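PDB 1OZ7: echicetin A-chain from Echis carinatus, which binds the platelet receptor GPIbalpha as one subunit of a heterodimeric snaclec, blocking platelet aggregation when the receptor alone is bound but promoting it when IgMk is bound as well. Local coordinates for residues 69-73 / 98-102; 20-24 / 66-70. All coordinates share one frame. Numbering follows the deposited sequence.

Interaction 1: residues 69-73 / 98-102; sequences LSERS and SECFV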
ATOM      1  N   LEU A  69      -0.416  13.048   4.662  1.00 22.55           N
ATOM      2  CA  LEU A  69       0.529  12.042   4.195  1.00 25.01           C
ATOM      3  C   LEU A  69       0.538  12.056   2.670  1.00 26.06           C
ATOM      4  O   LEU A  69      -0.357  11.511   2.022  1.00 24.15           O
ATOM      5  CB  LEU A  69       0.149  10.653   4.711  1.00 25.48           C
ATOM      6  CG  LEU A  69       1.205   9.566   4.465  1.00 27.02           C
ATOM      7  CD1 LEU A  69       2.534   9.985   5.073  1.00 24.76           C
ATOM      8  CD2 LEU A  69       0.733   8.253   5.064  1.00 25.76           C
ATOM      9  N   SER A  70       1.564  12.682   2.105  1.00 28.39           N
ATOM     10  CA  SER A  70       1.677  12.800   0.662  1.00 30.66           C
ATOM     11  C   SER A  70       2.780  11.967   0.028  1.00 31.78           C
ATOM     12  O   SER A  70       3.824  11.693   0.627  1.00 31.39           O
ATOM     13  CB  SER A  70       1.873  14.265   0.279  1.00 32.98           C
ATOM     14  OG  SER A  70       1.897  14.428  -1.126  1.00 38.63           O
ATOM     15  N   GLU A  71       2.518  11.565  -1.208  1.00 32.37           N
ATOM     16  CA  GLU A  71       3.445  10.767  -1.977  1.00 31.16           C
ATOM     17  C   GLU A  71       4.598  11.688  -2.358  1.00 31.18           C
ATOM     18  O   GLU A  71       4.377  12.836  -2.719  1.00 31.30           O
ATOM     19  CB  GLU A  71       2.715  10.235  -3.201  1.00 30.81           C
ATOM     20  CG  GLU A  71       3.377   9.054  -3.858  1.00 33.61           C
ATOM     21  CD  GLU A  71       4.509   9.484  -4.732  1.00 34.69           C
ATOM     22  OE1 GLU A  71       4.250  10.254  -5.687  1.00 36.15           O
ATOM     23  OE2 GLU A  71       5.655   9.062  -4.463  1.00 38.74           O
ATOM     24  N   ARG A  72       5.826  11.194  -2.271  1.00 32.41           N
ATOM     25  CA  ARG A  72       6.986  12.025  -2.576  1.00 34.60           C
ATOM     26  C   ARG A  72       7.340  12.045  -4.048  1.00 35.43           C
ATOM     27  O   ARG A  72       8.207  12.805  -4.471  1.00 33.60           O
ATOM     28  CB  ARG A  72       8.196  11.549  -1.778  1.00 36.98           C
ATOM     29  CG  ARG A  72       7.992  11.571  -0.275  1.00 41.10           C
ATOM     30  CD  ARG A  72       9.208  11.031   0.454  1.00 44.36           C
ATOM     31  NE  ARG A  72       9.038  11.100   1.898  1.00 48.03           N
ATOM     32  CZ  ARG A  72       9.921  10.642   2.779  1.00 50.97           C
ATOM     33  NH1 ARG A  72      11.046  10.073   2.362  1.00 50.43           N
ATOM     34  NH2 ARG A  72       9.677  10.753   4.080  1.00 51.89           N
ATOM     35  N   SER A  73       6.663  11.211  -4.827  1.00 36.94           N
ATOM     36  CA  SER A  73       6.920  11.120  -6.257  1.00 37.55           C
ATOM     37  C   SER A  73       8.401  10.833  -6.511  1.00 37.16           C
ATOM     38  O   SER A  73       9.051  11.524  -7.285  1.00 36.69           O
ATOM     39  CB  SER A  73       6.505  12.418  -6.938  1.00 38.53           C
ATOM     40  OG  SER A  73       5.151  12.715  -6.645  1.00 39.62           O
ATOM     41  N   SER A  98      -3.001   7.408  -7.137  1.00 41.82           N
ATOM     42  CA  SER A  98      -3.440   7.734  -5.786  1.00 39.46           C
ATOM     43  C   SER A  98      -2.220   8.074  -4.922  1.00 38.34           C
ATOM     44  O   SER A  98      -1.661   7.206  -4.257  1.00 36.83           O
ATOM     45  CB  SER A  98      -4.189   6.546  -5.180  1.00 38.28           C
ATOM     46  OG  SER A  98      -5.320   6.200  -5.964  1.00 39.95           O
ATOM     47  N   GLU A  99      -1.805   9.337  -4.934  1.00 37.62           N
ATOM     48  CA  GLU A  99      -0.646   9.748  -4.153  1.00 34.97           C
ATOM     49  C   GLU A  99      -1.033  10.393  -2.833  1.00 32.19           C
ATOM     50  O   GLU A  99      -0.292  11.209  -2.284  1.00 32.71           O
ATOM     51  CB  GLU A  99       0.214  10.726  -4.948  1.00 37.07           C
ATOM     52  CG  GLU A  99       0.914  10.126  -6.145  1.00 39.69           C
ATOM     53  CD  GLU A  99       0.381  10.684  -7.435  1.00 44.42           C
ATOM     54  OE1 GLU A  99      -0.695  10.232  -7.880  1.00 48.02           O
ATOM     55  OE2 GLU A  99       1.028  11.591  -7.999  1.00 47.93           O
ATOM     56  N   CYS A 100      -2.193  10.019  -2.318  1.00 28.82           N
ATOM     57  CA  CYS A 100      -2.655  10.579  -1.063  1.00 28.20           C
ATOM     58  C   CYS A 100      -3.225   9.530  -0.132  1.00 27.31           C
ATOM     59  O   CYS A 100      -3.575   8.431  -0.550  1.00 27.43           O
ATOM     60  CB  CYS A 100      -3.694  11.674  -1.327  1.00 28.41           C
ATOM     61  SG  CYS A 100      -2.905  13.169  -1.990  1.00 27.24           S
ATOM     62  N   PHE A 101      -3.285   9.881   1.144  1.00 28.13           N
ATOM     63  CA  PHE A 101      -3.820   9.009   2.175  1.00 26.90           C
ATOM     64  C   PHE A 101      -4.813   9.834   2.975  1.00 25.47           C
ATOM     65  O   PHE A 101      -4.653  11.043   3.121  1.00 26.56           O
ATOM     66  CB  PHE A 101      -2.702   8.515   3.097  1.00 23.71           C
ATOM     67  CG  PHE A 101      -2.123   7.194   2.694  1.00 23.15           C
ATOM     68  CD1 PHE A 101      -2.707   6.006   3.123  1.00 22.12           C
ATOM     69  CD2 PHE A 101      -1.002   7.133   1.874  1.00 21.46           C
ATOM     70  CE1 PHE A 101      -2.184   4.780   2.741  1.00 20.23           C
ATOM     71  CE2 PHE A 101      -0.473   5.909   1.488  1.00 17.75           C
ATOM     72  CZ  PHE A 101      -1.064   4.732   1.922  1.00 18.69           C
ATOM     73  N   VAL A 102      -5.837   9.175   3.487  1.00 24.69           N
ATOM     74  CA  VAL A 102      -6.839   9.847   4.286  1.00 25.78           C
ATOM     75  C   VAL A 102      -7.256   8.873   5.364  1.00 24.36           C
ATOM     76  O   VAL A 102      -6.790   7.735   5.377  1.00 23.65           O
ATOM     77  CB  VAL A 102      -8.031  10.218   3.407  1.00 29.55           C
TER
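Two neighbouring antiparallel strands of the small three-stranded sheet meet here, at the end where the long loop of this snaclec chain leaves 69-73 and returns at 98-102. The touching parts run 169° apart, with Leu69 facing Phe101, Ser70 facing Cys100 and Glu71 facing Glu99 across the pair. The firmer hydrogen bond runs from Glu71 N to Glu99 O at 3.0 Å; at the other end Phe101 N reaches Leu69 O at 3.5 Å, a weak hydrogen bond with a bent angle, so the strands are already separating toward Phe101. Side chains alternate between the faces of the sheet. Leu69 and Phe101 share one face, where Leu69 CD2 touches Phe101 CD2 at 3.8 Å, and both also pack on Trp112 of the next strand; an aliphatic and an aromatic side chain suit this buried position. Ser70 and Cys100 take the other face, beside Trp23, and Cys100 is tied by a disulfide to Cys117. In the B-chain, aromatic rings meet Phe101 edge-to-face, and a strand pairs with Leu69, Ser70 and Glu71, carrying the sheet across the interface. Two acids also come together, with Glu71 OE1 and Glu99 OE2 roughly 4.2 Å apart. Carboxylates so placed repel one another if both are ionised; the backbone hydrogen bonds and the Leu69-Phe101 contact are the attractive part, and the two acids add no charge pairing to it.

Interaction 2: residues 20-24 / 66-70; sequences PKTWD and WTGLS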
ATOM      1  N   PRO A  20     -15.474  19.812   2.195  1.00 31.32           N
ATOM      2  CA  PRO A  20     -14.814  18.956   1.205  1.00 29.78           C
ATOM      3  C   PRO A  20     -13.861  19.665   0.246  1.00 27.03           C
ATOM      4  O   PRO A  20     -14.238  20.617  -0.438  1.00 25.26           O
ATOM      5  CB  PRO A  20     -15.988  18.312   0.471  1.00 31.33           C
ATOM      6  CG  PRO A  20     -17.039  18.216   1.548  1.00 32.69           C
ATOM      7  CD  PRO A  20     -16.931  19.582   2.199  1.00 32.68           C
ATOM      8  N   LYS A  21     -12.618  19.193   0.207  1.00 25.54           N
ATOM      9  CA  LYS A  21     -11.619  19.753  -0.689  1.00 25.32           C
ATOM     10  C   LYS A  21     -10.652  18.677  -1.148  1.00 24.66           C
ATOM     11  O   LYS A  21     -10.673  17.540  -0.666  1.00 23.21           O
ATOM     12  CB  LYS A  21     -10.803  20.867  -0.015  1.00 24.94           C
ATOM     13  CG  LYS A  21     -11.593  22.073   0.495  1.00 27.15           C
ATOM     14  CD  LYS A  21     -10.629  23.204   0.872  1.00 27.52           C
ATOM     15  CE  LYS A  21     -11.290  24.282   1.731  1.00 30.89           C
ATOM     16  NZ  LYS A  21     -12.420  24.992   1.066  1.00 31.59           N
ATOM     17  N   THR A  22      -9.803  19.086  -2.079  1.00 25.62           N
ATOM     18  CA  THR A  22      -8.742  18.292  -2.675  1.00 26.92           C
ATOM     19  C   THR A  22      -7.585  18.280  -1.660  1.00 26.91           C
ATOM     20  O   THR A  22      -7.497  19.194  -0.841  1.00 27.25           O
ATOM     21  CB  THR A  22      -8.280  19.002  -3.983  1.00 28.91           C
ATOM     22  OG1 THR A  22      -9.165  18.671  -5.062  1.00 30.51           O
ATOM     23  CG2 THR A  22      -6.860  18.623  -4.339  1.00 31.67           C
ATOM     24  N   TRP A  23      -6.704  17.274  -1.704  1.00 26.91           N
ATOM     25  CA  TRP A  23      -5.556  17.223  -0.772  1.00 28.52           C
ATOM     26  C   TRP A  23      -4.887  18.582  -0.811  1.00 27.74           C
ATOM     27  O   TRP A  23      -4.764  19.247   0.213  1.00 23.00           O
ATOM     28  CB  TRP A  23      -4.536  16.149  -1.201  1.00 30.58           C
ATOM     29  CG  TRP A  23      -3.171  16.043  -0.420  1.00 34.92           C
ATOM     30  CD1 TRP A  23      -2.697  14.932   0.237  1.00 35.72           C
ATOM     31  CD2 TRP A  23      -2.063  16.977  -0.429  1.00 33.66           C
ATOM     32  NE1 TRP A  23      -1.382  15.102   0.605  1.00 30.43           N
ATOM     33  CE2 TRP A  23      -0.970  16.345   0.210  1.00 30.49           C
ATOM     34  CE3 TRP A  23      -1.886  18.275  -0.923  1.00 36.16           C
ATOM     35  CZ2 TRP A  23       0.273  16.969   0.360  1.00 33.18           C
ATOM     36  CZ3 TRP A  23      -0.643  18.894  -0.772  1.00 34.50           C
ATOM     37  CH2 TRP A  23       0.414  18.239  -0.139  1.00 34.34           C
ATOM     38  N   ASP A  24      -4.482  18.980  -2.019  1.00 29.84           N
ATOM     39  CA  ASP A  24      -3.796  20.243  -2.275  1.00 31.32           C
ATOM     40  C   ASP A  24      -4.463  21.485  -1.716  1.00 30.50           C
ATOM     41  O   ASP A  24      -3.807  22.319  -1.090  1.00 31.58           O
ATOM     42  CB  ASP A  24      -3.608  20.443  -3.780  1.00 37.05           C
ATOM     43  CG  ASP A  24      -2.686  19.418  -4.398  1.00 42.00           C
ATOM     44  OD1 ASP A  24      -2.415  19.531  -5.614  1.00 45.03           O
ATOM     45  OD2 ASP A  24      -2.234  18.503  -3.678  1.00 43.75           O
ATOM     46  N   TRP A  66      -8.962  13.899   5.051  1.00 21.78           N
ATOM     47  CA  TRP A  66      -7.592  14.161   4.638  1.00 21.57           C
ATOM     48  C   TRP A  66      -6.594  14.417   5.776  1.00 22.07           C
ATOM     49  O   TRP A  66      -6.858  15.197   6.702  1.00 19.99           O
ATOM     50  CB  TRP A  66      -7.562  15.362   3.679  1.00 20.36           C
ATOM     51  CG  TRP A  66      -8.010  15.060   2.276  1.00 21.80           C
ATOM     52  CD1 TRP A  66      -8.881  15.786   1.522  1.00 23.56           C
ATOM     53  CD2 TRP A  66      -7.571  13.976   1.445  1.00 21.79           C
ATOM     54  NE1 TRP A  66      -9.013  15.224   0.272  1.00 22.89           N
ATOM     55  CE2 TRP A  66      -8.218  14.112   0.200  1.00 20.84           C
ATOM     56  CE3 TRP A  66      -6.689  12.904   1.632  1.00 20.62           C
ATOM     57  CZ2 TRP A  66      -8.010  13.217  -0.853  1.00 20.52           C
ATOM     58  CZ3 TRP A  66      -6.480  12.019   0.587  1.00 21.83           C
ATOM     59  CH2 TRP A  66      -7.139  12.181  -0.642  1.00 22.54           C
ATOM     60  N   THR A  67      -5.454  13.733   5.686  1.00 21.16           N
ATOM     61  CA  THR A  67      -4.347  13.897   6.616  1.00 21.21           C
ATOM     62  C   THR A  67      -3.193  14.319   5.688  1.00 22.88           C
ATOM     63  O   THR A  67      -3.296  14.172   4.475  1.00 21.69           O
ATOM     64  CB  THR A  67      -4.021  12.587   7.351  1.00 22.39           C
ATOM     65  OG1 THR A  67      -4.132  11.479   6.449  1.00 26.46           O
ATOM     66  CG2 THR A  67      -4.976  12.381   8.520  1.00 21.52           C
ATOM     67  N   GLY A  68      -2.103  14.846   6.229  1.00 23.92           N
ATOM     68  CA  GLY A  68      -1.035  15.300   5.350  1.00 22.47           C
ATOM     69  C   GLY A  68      -0.007  14.292   4.877  1.00 23.32           C
ATOM     70  O   GLY A  68       1.168  14.643   4.712  1.00 23.30           O
ATOM     71  N   LEU A  69      -0.416  13.048   4.662  1.00 22.55           N
ATOM     72  CA  LEU A  69       0.529  12.042   4.195  1.00 25.01           C
ATOM     73  C   LEU A  69       0.538  12.056   2.670  1.00 26.06           C
ATOM     74  O   LEU A  69      -0.357  11.511   2.022  1.00 24.15           O
ATOM     75  CB  LEU A  69       0.149  10.653   4.711  1.00 25.48           C
ATOM     76  CG  LEU A  69       1.205   9.566   4.465  1.00 27.02           C
ATOM     77  CD1 LEU A  69       2.534   9.985   5.073  1.00 24.76           C
ATOM     78  CD2 LEU A  69       0.733   8.253   5.064  1.00 25.76           C
ATOM     79  N   SER A  70       1.564  12.682   2.105  1.00 28.39           N
ATOM     80  CA  SER A  70       1.677  12.800   0.662  1.00 30.66           C
ATOM     81  C   SER A  70       2.780  11.967   0.028  1.00 31.78           C
ATOM     82  O   SER A  70       3.824  11.693   0.627  1.00 31.39           O
ATOM     83  CB  SER A  70       1.873  14.265   0.279  1.00 32.98           C
ATOM     84  OG  SER A  70       1.897  14.428  -1.126  1.00 38.63           O
TER
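Segment 20-24 passes from the end of strand 12-21 into the first turn of helix 23-33, while 66-70 turns a corner at Gly68, so that Trp66 and Ser70 lie on strand pieces of different direction. The backbones stay apart, the nearest CA atoms being those of Trp23 and Trp66 at 6.5 Å, and no main-chain bond joins them; indole rings fill the space. Trp66 points toward the helix start, and its NE1 donates to Lys21 O at 3.0 Å, with Asn119 O as a second acceptor. Its five-membered ring lies beneath the backbone of Trp23, whose CA sits 4.1 Å from the ring centroid and 9° off the normal, a CH-pi contact over the face. Tryptophan suits this place because one side chain offers both a broad apolar face and a polar N-H at its edge. Trp23 in turn extends its own indole along the corner, bringing NE1 to 4.0 Å from Leu69 O and covering part of Ser70, which packs beside the ring. The strand-to-helix junction of this C-type lectin-like domain is thus held to 66-70 by an amphipathic indole that satisfies a carbonyl while burying carbon.

In the fold
Strand 64-71 joins the two contacts: interaction 2 uses its 66-70 part and interaction 1 takes over at Leu69 and Ser70, with centres 9 Å apart. They also touch directly. Cys100 of interaction 1 packs against both tryptophans of interaction 2, its CB lying 3.4 Å from Trp66 CZ3, so the disulfide to Cys117 sits beside the indoles. The backbone of Trp23 is hydrogen-bonded to that of Cys117, which brings the helix start to the same disulfide. Interaction 2 therefore joins the helix to one face of the sheet, whereas interaction 1 builds the sheet itself and, through Leu69, Ser70 and Glu71, leads on to the B-chain.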